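Local structure of cellulosomal scaffoldin (Acetivibrio cellulolyticus, 4WI0) at residues V22-T33 / Y55-Y64; I109-S120 / G135-V145. The protein binds a type II cohesin through this C-terminal X-module–dockerin part of a cellulosomal scaffoldin, whose full-length form probably also cleaves beta-1,4-glucosidic bonds in cellulose. The protein carries 1 engineered substitution. All coordinates share one frame; numbering follows the deposited sequence.

Interaction 1 (V22-T33 / Y55-Y64)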
loop_
_atom_site.group_PDB
_atom_site.type_symbol
_atom_site.label_atom_id
_atom_site.label_comp_id
_atom_site.label_asym_id
_atom_site.label_seq_id
_atom_site.Cartn_x
_atom_site.Cartn_y
_atom_site.Cartn_z
ATOM N N VAL B 22 -11.602 5.905 10.237
ATOM C CA VAL B 22 -10.491 6.769 9.778
ATOM C C VAL B 22 -10.816 8.265 9.703
ATOM O O VAL B 22 -9.896 9.089 9.723
ATOM C CB VAL B 22 -9.914 6.326 8.413
ATOM C CG1 VAL B 22 -9.434 4.886 8.484
ATOM C CG2 VAL B 22 -10.922 6.509 7.288
ATOM N N LYS B 23 -12.099 8.617 9.606
ATOM C CA LYS B 23 -12.506 10.032 9.585
ATOM C C LYS B 23 -12.602 10.659 10.975
ATOM O O LYS B 23 -12.517 11.880 11.114
ATOM C CB LYS B 23 -13.830 10.216 8.858
ATOM C CG LYS B 23 -13.713 10.146 7.352
ATOM C CD LYS B 23 -15.069 10.382 6.717
ATOM C CE LYS B 23 -15.040 10.146 5.220
ATOM N NZ LYS B 23 -16.418 10.219 4.669
ATOM N N ALA B 24 -12.778 9.823 11.989
ATOM C CA ALA B 24 -12.857 10.270 13.368
ATOM C C ALA B 24 -11.470 10.456 13.958
ATOM O O ALA B 24 -10.498 9.865 13.480
ATOM C CB ALA B 24 -13.635 9.261 14.196
ATOM N N GLY B 25 -11.392 11.284 14.995
ATOM C CA GLY B 25 -10.204 11.376 15.826
ATOM C C GLY B 25 -9.178 12.425 15.445
ATOM O O GLY B 25 -8.129 12.490 16.074
ATOM N N PHE B 26 -9.455 13.242 14.430
ATOM C CA PHE B 26 -8.582 14.375 14.115
ATOM C C PHE B 26 -8.866 15.507 15.107
ATOM O O PHE B 26 -10.025 15.883 15.313
ATOM C CB PHE B 26 -8.806 14.874 12.687
ATOM C CG PHE B 26 -8.364 13.908 11.618
ATOM C CD1 PHE B 26 -7.045 13.881 11.186
ATOM C CD2 PHE B 26 -9.274 13.040 11.031
ATOM C CE1 PHE B 26 -6.638 12.992 10.203
ATOM C CE2 PHE B 26 -8.875 12.144 10.048
ATOM C CZ PHE B 26 -7.557 12.122 9.633
ATOM N N THR B 27 -7.809 16.034 15.731
ATOM C CA THR B 27 -7.936 17.135 16.680
ATOM C C THR B 27 -7.643 18.451 15.970
ATOM O O THR B 27 -6.586 18.619 15.364
ATOM C CB THR B 27 -6.970 16.966 17.864
ATOM O OG1 THR B 27 -7.196 15.696 18.481
ATOM C CG2 THR B 27 -7.163 18.062 18.887
ATOM N N VAL B 28 -8.594 19.379 16.053
ATOM C CA VAL B 28 -8.496 20.666 15.393
ATOM C C VAL B 28 -8.408 21.730 16.472
ATOM O O VAL B 28 -9.313 21.862 17.286
ATOM C CB VAL B 28 -9.726 20.936 14.503
ATOM C CG1 VAL B 28 -9.585 22.262 13.773
ATOM C CG2 VAL B 28 -9.912 19.805 13.507
ATOM N N GLU B 29 -7.299 22.468 16.475
ATOM C CA GLU B 29 -7.007 23.471 17.491
ATOM C C GLU B 29 -6.990 24.839 16.833
ATOM O O GLU B 29 -6.444 24.987 15.742
ATOM C CB GLU B 29 -5.627 23.213 18.128
ATOM C CG GLU B 29 -5.026 24.462 18.777
ATOM C CD GLU B 29 -3.724 24.237 19.525
ATOM O OE1 GLU B 29 -2.942 23.318 19.176
ATOM O OE2 GLU B 29 -3.480 25.030 20.457
ATOM N N ILE B 30 -7.562 25.834 17.507
ATOM C CA ILE B 30 -7.422 27.222 17.104
ATOM C C ILE B 30 -6.260 27.821 17.905
ATOM O O ILE B 30 -6.429 28.234 19.052
ATOM C CB ILE B 30 -8.721 28.017 17.321
ATOM C CG1 ILE B 30 -9.852 27.387 16.497
ATOM C CG2 ILE B 30 -8.527 29.487 16.939
ATOM C CD1 ILE B 30 -11.205 27.983 16.756
ATOM N N VAL B 31 -5.081 27.837 17.285
ATOM C CA VAL B 31 -3.846 28.252 17.951
ATOM C C VAL B 31 -4.041 29.665 18.485
ATOM O O VAL B 31 -4.595 30.515 17.788
ATOM C CB VAL B 31 -2.638 28.226 16.993
ATOM C CG1 VAL B 31 -1.380 28.739 17.687
ATOM C CG2 VAL B 31 -2.399 26.819 16.460
ATOM N N GLY B 32 -3.594 29.900 19.718
ATOM C CA GLY B 32 -3.779 31.191 20.382
ATOM C C GLY B 32 -4.942 31.163 21.356
ATOM O O GLY B 32 -5.053 32.023 22.216
ATOM N N THR B 33 -5.826 30.183 21.196
ATOM C CA THR B 33 -6.859 29.889 22.172
ATOM C C THR B 33 -6.559 28.513 22.769
ATOM O O THR B 33 -5.645 27.806 22.329
ATOM C CB THR B 33 -8.258 29.862 21.525
ATOM O OG1 THR B 33 -8.386 28.697 20.697
ATOM C CG2 THR B 33 -8.501 31.106 20.673
ATOM N N TYR B 55 -6.489 33.637 12.920
ATOM C CA TYR B 55 -5.824 32.522 13.580
ATOM C C TYR B 55 -5.144 31.574 12.614
ATOM O O TYR B 55 -5.489 31.492 11.433
ATOM C CB TYR B 55 -6.844 31.680 14.372
ATOM C CG TYR B 55 -7.652 32.435 15.395
ATOM C CD1 TYR B 55 -7.136 32.711 16.659
ATOM C CD2 TYR B 55 -8.945 32.862 15.106
ATOM C CE1 TYR B 55 -7.882 33.404 17.604
ATOM C CE2 TYR B 55 -9.700 33.559 16.044
ATOM C CZ TYR B 55 -9.168 33.823 17.289
ATOM O OH TYR B 55 -9.915 34.510 18.215
ATOM N N THR B 56 -4.183 30.835 13.152
ATOM C CA THR B 56 -3.694 29.624 12.532
ATOM C C THR B 56 -4.504 28.472 13.115
ATOM O O THR B 56 -4.687 28.405 14.323
ATOM C CB THR B 56 -2.201 29.423 12.827
ATOM O OG1 THR B 56 -1.477 30.542 12.309
ATOM C CG2 THR B 56 -1.686 28.148 12.179
ATOM N N VAL B 57 -5.010 27.589 12.258
ATOM C CA VAL B 57 -5.703 26.381 12.711
ATOM C C VAL B 57 -4.780 25.180 12.510
ATOM O O VAL B 57 -4.229 25.009 11.424
ATOM C CB VAL B 57 -7.034 26.189 11.958
ATOM C CG1 VAL B 57 -7.720 24.901 12.383
ATOM C CG2 VAL B 57 -7.956 27.374 12.238
ATOM N N LYS B 58 -4.598 24.372 13.560
ATOM C CA LYS B 58 -3.674 23.239 13.519
ATOM C C LYS B 58 -4.431 21.923 13.654
ATOM O O LYS B 58 -5.289 21.779 14.529
ATOM C CB LYS B 58 -2.613 23.341 14.615
ATOM C CG LYS B 58 -1.579 22.217 14.555
ATOM C CD LYS B 58 -0.244 22.602 15.179
ATOM C CE LYS B 58 -0.328 22.661 16.690
ATOM N NZ LYS B 58 0.999 22.921 17.310
ATOM N N ILE B 59 -4.105 20.973 12.784
ATOM C CA ILE B 59 -4.791 19.683 12.751
ATOM C C ILE B 59 -3.782 18.571 12.978
ATOM O O ILE B 59 -2.766 18.494 12.289
ATOM C CB ILE B 59 -5.542 19.459 11.426
ATOM C CG1 ILE B 59 -6.466 20.643 11.115
ATOM C CG2 ILE B 59 -6.368 18.170 11.493
ATOM C CD1 ILE B 59 -5.880 21.655 10.162
ATOM N N THR B 60 -4.073 17.708 13.949
ATOM C CA THR B 60 -3.160 16.641 14.335
ATOM C C THR B 60 -3.901 15.311 14.491
ATOM O O THR B 60 -5.092 15.275 14.801
ATOM C CB THR B 60 -2.424 16.977 15.656
ATOM O OG1 THR B 60 -3.359 17.079 16.732
ATOM C CG2 THR B 60 -1.675 18.309 15.553
ATOM N N LYS B 61 -3.179 14.224 14.260
ATOM C CA LYS B 61 -3.670 12.871 14.561
ATOM C C LYS B 61 -2.480 11.937 14.541
ATOM O O LYS B 61 -1.584 12.095 13.713
ATOM C CB LYS B 61 -4.710 12.390 13.541
ATOM C CG LYS B 61 -5.462 11.140 13.988
ATOM C CD LYS B 61 -6.517 10.702 12.976
ATOM C CE LYS B 61 -7.101 9.348 13.354
ATOM N NZ LYS B 61 -8.075 8.861 12.339
ATOM N N ALA B 62 -2.468 10.977 15.460
ATOM C CA ALA B 62 -1.388 10.002 15.548
ATOM C C ALA B 62 -1.163 9.376 14.177
ATOM O O ALA B 62 -2.119 8.988 13.499
ATOM C CB ALA B 62 -1.717 8.933 16.578
ATOM N N ASN B 63 0.105 9.302 13.779
ATOM C CA ASN B 63 0.521 8.747 12.485
ATOM C C ASN B 63 0.105 9.525 11.225
ATOM O O ASN B 63 0.184 8.979 10.119
ATOM C CB ASN B 63 0.123 7.262 12.377
ATOM C CG ASN B 63 0.859 6.385 13.375
ATOM O OD1 ASN B 63 1.928 6.733 13.868
ATOM N ND2 ASN B 63 0.286 5.223 13.667
ATOM N N TYR B 64 -0.302 10.789 11.393
ATOM C CA TYR B 64 -0.581 11.713 10.289
ATOM C C TYR B 64 0.345 12.914 10.369
ATOM O O TYR B 64 0.717 13.348 11.462
ATOM C CB TYR B 64 -2.017 12.233 10.342
ATOM C CG TYR B 64 -3.031 11.242 9.863
ATOM C CD1 TYR B 64 -3.461 10.223 10.687
ATOM C CD2 TYR B 64 -3.554 11.318 8.572
ATOM C CE1 TYR B 64 -4.388 9.285 10.244
ATOM C CE2 TYR B 64 -4.485 10.390 8.121
ATOM C CZ TYR B 64 -4.894 9.371 8.962
ATOM O OH TYR B 64 -5.830 8.444 8.523
HETATM O O HOH W 1 -6.019 13.440 17.368
HETATM O O HOH W 2 -4.468 19.772 16.922
HETATM O O HOH W 3 -3.214 31.688 15.814
#
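T27 and E29 pair with T60 and K58 in an antiparallel beta ladder within the X module, a beta-sandwich domain of the carboxypeptidase regulatory-like family. Each makes two backbone bonds with its partner; the E29 N to K58 O bond, at 2.9 Å, is close to straight (170°). A further bond from V31 N to T56 O is more bent, where the chain enters the type II turn I30-T33. Between these rungs sit the non-hydrogen-bonded pairs V28-I59 and I30-V57, whose side chains face the interior of the sandwich. There V28 CG1 meets V57 CG1 diagonally across the strands at 3.5 Å. On the other face E29 and K58 run side by side; a bend at chi3 of K58 leaves NZ 4.4 Å from E29 OE1, too far for a salt bridge. At the turn end, I30 CG2 lies over the Y55 ring toward its rim, 3.4 Å from CG, while V31 O sits at the ring's edge; Y55 OH is held by A51 O. Water 3 links V31 O to T56 N, and at the opposite end water 1 joins G25 O, T27 OG1 and T60 O. Beyond the ladder, the F26 ring is packed on two sides: the K61 chain runs over one face, and the rim at CE1 and CZ points at the face of Y64 in a T-shaped stack with planes at 72°. I8 and M89 of strands 2-10 and 78-89 also touch F26, tying this end of the strand pair to the rest of the sandwich. K61 CG stands anti to the backbone N and the chain is extended throughout, which lays CD over the ring centre, 3.6 Å from the centroid, and carries NZ to A24 O at 2.9 Å.

Interaction 2 (I109-S120 / G135-V145); sequences ILEICKAFNTSS and GAISLEDVMIV. With CA (calcium ion), chain D.
I137 N donates to T118 O at 2.8 Å in a nearly straight bond (168°), the main link of the two-stranded antiparallel sheet that joins the paired EF-hand-like segments of the dockerin. In return I137 O faces both N117 N and T118 N, a G1 beta bulge whose two bonds are weak. Two pairs further out, past S119-A136, S120 N reaches G135 O at 3.0 Å, approaching from above the carbonyl plane, and water 4 bridges G135 O to S120 OG. A136, opposite S119 in the same short strand pair, couples the sheet to the calcium ion: its O binds at 2.4 Å, and D141 binds with both carboxylate oxygens. D130, N132 and D134 supply other ligands, with water 5, which also meets S138 OG. D141 OD2, 2.6 Å from the calcium, takes the N-H of S138, the N-cap residue of helix 139-146, on its anti lone pair; this probably steadies the carboxylate at the metal. Outward from the sheet, I137 points its side chain the same way as T118. Its CD1 meets A115 CB, and its CG2, which lies anti to the backbone N, touches I112 CG2 at 3.7 Å. T118 OG1 hydrogen-bonds back to A115 O, satisfying that carbonyl beside the apolar cluster. F116 sends CE1 obliquely against the S138-L139 peptide and V142 CG2, near the surface where the partner chain packs on F116 and L139 and a polar side chain of that chain bonds L139 N. The two helices run almost antiparallel, their segment axes 9.9 Å apart at closest. I112 and V145 reach past one another between them, bringing I112 CD1 to a tight 3.4 Å from V145 CG2.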
loop_
_atom_site.group_PDB
_atom_site.type_symbol
_atom_site.label_atom_id
_atom_site.label_comp_id
_atom_site.label_asym_id
_atom_site.label_seq_id
_atom_site.Cartn_x
_atom_site.Cartn_y
_atom_site.Cartn_z
ATOM N N ILE B 109 8.015 4.326 5.969
ATOM C CA ILE B 109 7.761 3.106 5.193
ATOM C C ILE B 109 8.331 1.885 5.903
ATOM O O ILE B 109 7.657 0.864 6.014
ATOM C CB ILE B 109 8.337 3.187 3.758
ATOM C CG1 ILE B 109 7.562 4.243 2.956
ATOM C CG2 ILE B 109 8.272 1.816 3.076
ATOM C CD1 ILE B 109 7.849 4.278 1.469
ATOM N N LEU B 110 9.571 1.981 6.381
ATOM C CA LEU B 110 10.196 0.846 7.062
ATOM C C LEU B 110 9.452 0.460 8.337
ATOM O O LEU B 110 9.389 -0.719 8.689
ATOM C CB LEU B 110 11.674 1.113 7.352
ATOM C CG LEU B 110 12.538 1.213 6.098
ATOM C CD1 LEU B 110 13.927 1.726 6.445
ATOM C CD2 LEU B 110 12.618 -0.132 5.384
ATOM N N GLU B 111 8.862 1.446 9.006
ATOM C CA GLU B 111 8.104 1.187 10.216
ATOM C C GLU B 111 6.894 0.286 9.928
ATOM O O GLU B 111 6.612 -0.638 10.690
ATOM C CB GLU B 111 7.661 2.510 10.855
ATOM C CG GLU B 111 7.081 2.386 12.259
ATOM C CD GLU B 111 8.054 1.814 13.276
ATOM O OE1 GLU B 111 9.289 1.894 13.081
ATOM O OE2 GLU B 111 7.577 1.277 14.291
ATOM N N ILE B 112 6.192 0.563 8.831
ATOM C CA ILE B 112 5.050 -0.251 8.401
ATOM C C ILE B 112 5.508 -1.659 7.985
ATOM O O ILE B 112 4.858 -2.660 8.301
ATOM C CB ILE B 112 4.284 0.436 7.245
ATOM C CG1 ILE B 112 3.626 1.728 7.749
ATOM C CG2 ILE B 112 3.222 -0.491 6.662
ATOM C CD1 ILE B 112 3.285 2.716 6.660
ATOM N N CYS B 113 6.643 -1.725 7.295
ATOM C CA CYS B 113 7.158 -2.977 6.773
ATOM C C CYS B 113 7.588 -3.976 7.851
ATOM O O CYS B 113 7.756 -5.153 7.560
ATOM C CB CYS B 113 8.302 -2.702 5.793
ATOM S SG CYS B 113 7.715 -2.039 4.216
ATOM N N LYS B 114 7.765 -3.511 9.088
ATOM C CA LYS B 114 8.004 -4.406 10.218
ATOM C C LYS B 114 6.897 -5.460 10.395
ATOM O O LYS B 114 7.157 -6.542 10.908
ATOM C CB LYS B 114 8.175 -3.608 11.510
ATOM C CG LYS B 114 9.491 -2.846 11.576
ATOM C CD LYS B 114 9.601 -1.974 12.818
ATOM C CE LYS B 114 10.876 -1.138 12.756
ATOM N NZ LYS B 114 11.097 -0.322 13.976
ATOM N N ALA B 115 5.673 -5.144 9.967
ATOM C CA ALA B 115 4.566 -6.096 10.041
ATOM C C ALA B 115 3.908 -6.322 8.681
ATOM O O ALA B 115 2.703 -6.557 8.614
ATOM C CB ALA B 115 3.539 -5.605 11.053
ATOM N N PHE B 116 4.703 -6.277 7.607
ATOM C CA PHE B 116 4.175 -6.389 6.254
ATOM C C PHE B 116 3.535 -7.753 5.996
ATOM O O PHE B 116 4.052 -8.783 6.418
ATOM C CB PHE B 116 5.259 -6.151 5.210
ATOM C CG PHE B 116 4.722 -5.944 3.819
ATOM C CD1 PHE B 116 4.073 -4.760 3.482
ATOM C CD2 PHE B 116 4.863 -6.926 2.842
ATOM C CE1 PHE B 116 3.574 -4.561 2.201
ATOM C CE2 PHE B 116 4.361 -6.729 1.561
ATOM C CZ PHE B 116 3.716 -5.544 1.243
ATOM N N ASN B 117 2.421 -7.727 5.274
ATOM C CA ASN B 117 1.651 -8.930 4.946
ATOM C C ASN B 117 1.086 -9.635 6.177
ATOM O O ASN B 117 1.267 -10.834 6.353
ATOM C CB ASN B 117 2.469 -9.911 4.091
ATOM C CG ASN B 117 1.596 -10.965 3.415
ATOM O OD1 ASN B 117 1.918 -12.163 3.401
ATOM N ND2 ASN B 117 0.491 -10.524 2.849
ATOM N N THR B 118 0.396 -8.880 7.025
ATOM C CA THR B 118 -0.289 -9.458 8.179
ATOM C C THR B 118 -1.727 -8.991 8.195
ATOM O O THR B 118 -2.061 -7.983 7.585
ATOM C CB THR B 118 0.376 -9.057 9.514
ATOM O OG1 THR B 118 0.432 -7.631 9.610
ATOM C CG2 THR B 118 1.788 -9.631 9.616
ATOM N N SER B 119 -2.580 -9.746 8.878
ATOM C CA SER B 119 -3.945 -9.314 9.136
ATOM C C SER B 119 -4.170 -9.224 10.646
ATOM O O SER B 119 -3.348 -9.687 11.437
ATOM C CB SER B 119 -4.951 -10.266 8.475
ATOM O OG SER B 119 -4.859 -11.552 9.035
ATOM N N SER B 120 -5.297 -8.645 11.033
ATOM C CA SER B 120 -5.557 -8.279 12.428
ATOM C C SER B 120 -5.488 -9.419 13.455
ATOM O O SER B 120 -5.249 -9.158 14.637
ATOM C CB SER B 120 -6.903 -7.545 12.533
ATOM O OG SER B 120 -7.906 -8.194 11.776
ATOM N N GLY B 135 -7.938 -3.874 8.185
ATOM C CA GLY B 135 -7.658 -5.103 8.930
ATOM C C GLY B 135 -6.487 -5.902 8.393
ATOM O O GLY B 135 -6.333 -7.076 8.722
ATOM N N ALA B 136 -5.666 -5.260 7.566
ATOM C CA ALA B 136 -4.481 -5.876 6.995
ATOM C C ALA B 136 -3.384 -4.827 6.831
ATOM O O ALA B 136 -3.666 -3.636 6.697
ATOM C CB ALA B 136 -4.811 -6.497 5.652
ATOM N N ILE B 137 -2.139 -5.274 6.863
ATOM C CA ILE B 137 -0.998 -4.415 6.549
ATOM C C ILE B 137 -0.437 -4.984 5.261
ATOM O O ILE B 137 0.105 -6.094 5.249
ATOM C CB ILE B 137 0.056 -4.383 7.678
ATOM C CG1 ILE B 137 -0.579 -3.819 8.958
ATOM C CG2 ILE B 137 1.233 -3.510 7.269
ATOM C CD1 ILE B 137 0.202 -4.083 10.227
ATOM N N SER B 138 -0.619 -4.237 4.177
ATOM C CA SER B 138 -0.338 -4.720 2.827
ATOM C C SER B 138 0.263 -3.582 2.011
ATOM O O SER B 138 0.575 -2.529 2.565
ATOM C CB SER B 138 -1.632 -5.238 2.182
ATOM O OG SER B 138 -2.624 -4.232 2.096
ATOM N N LEU B 139 0.426 -3.795 0.703
ATOM C CA LEU B 139 1.016 -2.768 -0.167
ATOM C C LEU B 139 0.180 -1.479 -0.208
ATOM O O LEU B 139 0.736 -0.398 -0.388
ATOM C CB LEU B 139 1.221 -3.301 -1.589
ATOM C CG LEU B 139 1.975 -2.391 -2.569
ATOM C CD1 LEU B 139 3.285 -1.887 -1.976
ATOM C CD2 LEU B 139 2.231 -3.122 -3.874
ATOM N N GLU B 140 -1.143 -1.595 -0.049
ATOM C CA GLU B 140 -2.005 -0.404 0.021
ATOM C C GLU B 140 -1.535 0.604 1.062
ATOM O O GLU B 140 -1.487 1.802 0.791
ATOM C CB GLU B 140 -3.443 -0.788 0.337
ATOM C CG GLU B 140 -4.147 -1.392 -0.842
ATOM C CD GLU B 140 -5.529 -1.862 -0.505
ATOM O OE1 GLU B 140 -6.344 -0.993 -0.103
ATOM O OE2 GLU B 140 -5.783 -3.085 -0.663
ATOM N N ASP B 141 -1.213 0.109 2.254
ATOM C CA ASP B 141 -0.745 0.961 3.351
ATOM C C ASP B 141 0.562 1.654 2.981
ATOM O O ASP B 141 0.737 2.843 3.242
ATOM C CB ASP B 141 -0.554 0.133 4.619
ATOM C CG ASP B 141 -1.828 -0.568 5.035
ATOM O OD1 ASP B 141 -2.769 0.125 5.462
ATOM O OD2 ASP B 141 -1.895 -1.810 4.892
ATOM N N VAL B 142 1.470 0.898 2.368
ATOM C CA VAL B 142 2.755 1.444 1.919
ATOM C C VAL B 142 2.563 2.508 0.822
ATOM O O VAL B 142 3.227 3.555 0.842
ATOM C CB VAL B 142 3.695 0.306 1.433
ATOM C CG1 VAL B 142 4.915 0.855 0.696
ATOM C CG2 VAL B 142 4.123 -0.569 2.607
ATOM N N MET B 143 1.659 2.253 -0.130
ATOM C CA MET B 143 1.417 3.200 -1.234
ATOM C C MET B 143 0.744 4.485 -0.753
ATOM O O MET B 143 0.944 5.544 -1.350
ATOM C CB MET B 143 0.585 2.570 -2.357
ATOM C CG MET B 143 1.267 1.421 -3.089
ATOM S SD MET B 143 2.806 1.857 -3.919
ATOM C CE MET B 143 2.172 2.932 -5.193
ATOM N N ILE B 144 -0.030 4.401 0.327
ATOM C CA ILE B 144 -0.603 5.601 0.946
ATOM C C ILE B 144 0.514 6.552 1.381
ATOM O O ILE B 144 0.437 7.752 1.150
ATOM C CB ILE B 144 -1.506 5.252 2.148
ATOM C CG1 ILE B 144 -2.818 4.650 1.652
ATOM C CG2 ILE B 144 -1.816 6.485 2.995
ATOM C CD1 ILE B 144 -3.627 3.998 2.752
ATOM N N VAL B 145 1.546 6.003 2.000
ATOM C CA VAL B 145 2.693 6.796 2.439
ATOM C C VAL B 145 3.413 7.345 1.205
ATOM O O VAL B 145 3.755 8.528 1.158
ATOM C CB VAL B 145 3.661 5.969 3.320
ATOM C CG1 VAL B 145 4.837 6.818 3.785
ATOM C CG2 VAL B 145 2.932 5.398 4.529
HETATM CA CA CA D . -4.375 -1.719 5.525
HETATM O O HOH W 4 -8.675 -8.512 9.179
HETATM O O HOH W 5 -4.305 -2.719 3.295
#

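In the fold
Both segments of interaction 1 precede those of interaction 2 in the sequence, and the two belong to different modules: the X-module sandwich, through strands 27-31 and 53-60, and the dockerin, through helices 106-113 and 139-146 with their short strands. Their centres lie 25 Å apart and their nearest atoms about 7 Å, without touching. The V22 and Y64 ends of interaction 1 nonetheless approach the dockerin's calcium sites: their side chains are each about 6 Å from that of a calcium ligand, N132 and D93 respectively. The X module thus lies alongside these sites, while interaction 2 alone meets the other protein chain, consistent with cohesin binding by the dockerin.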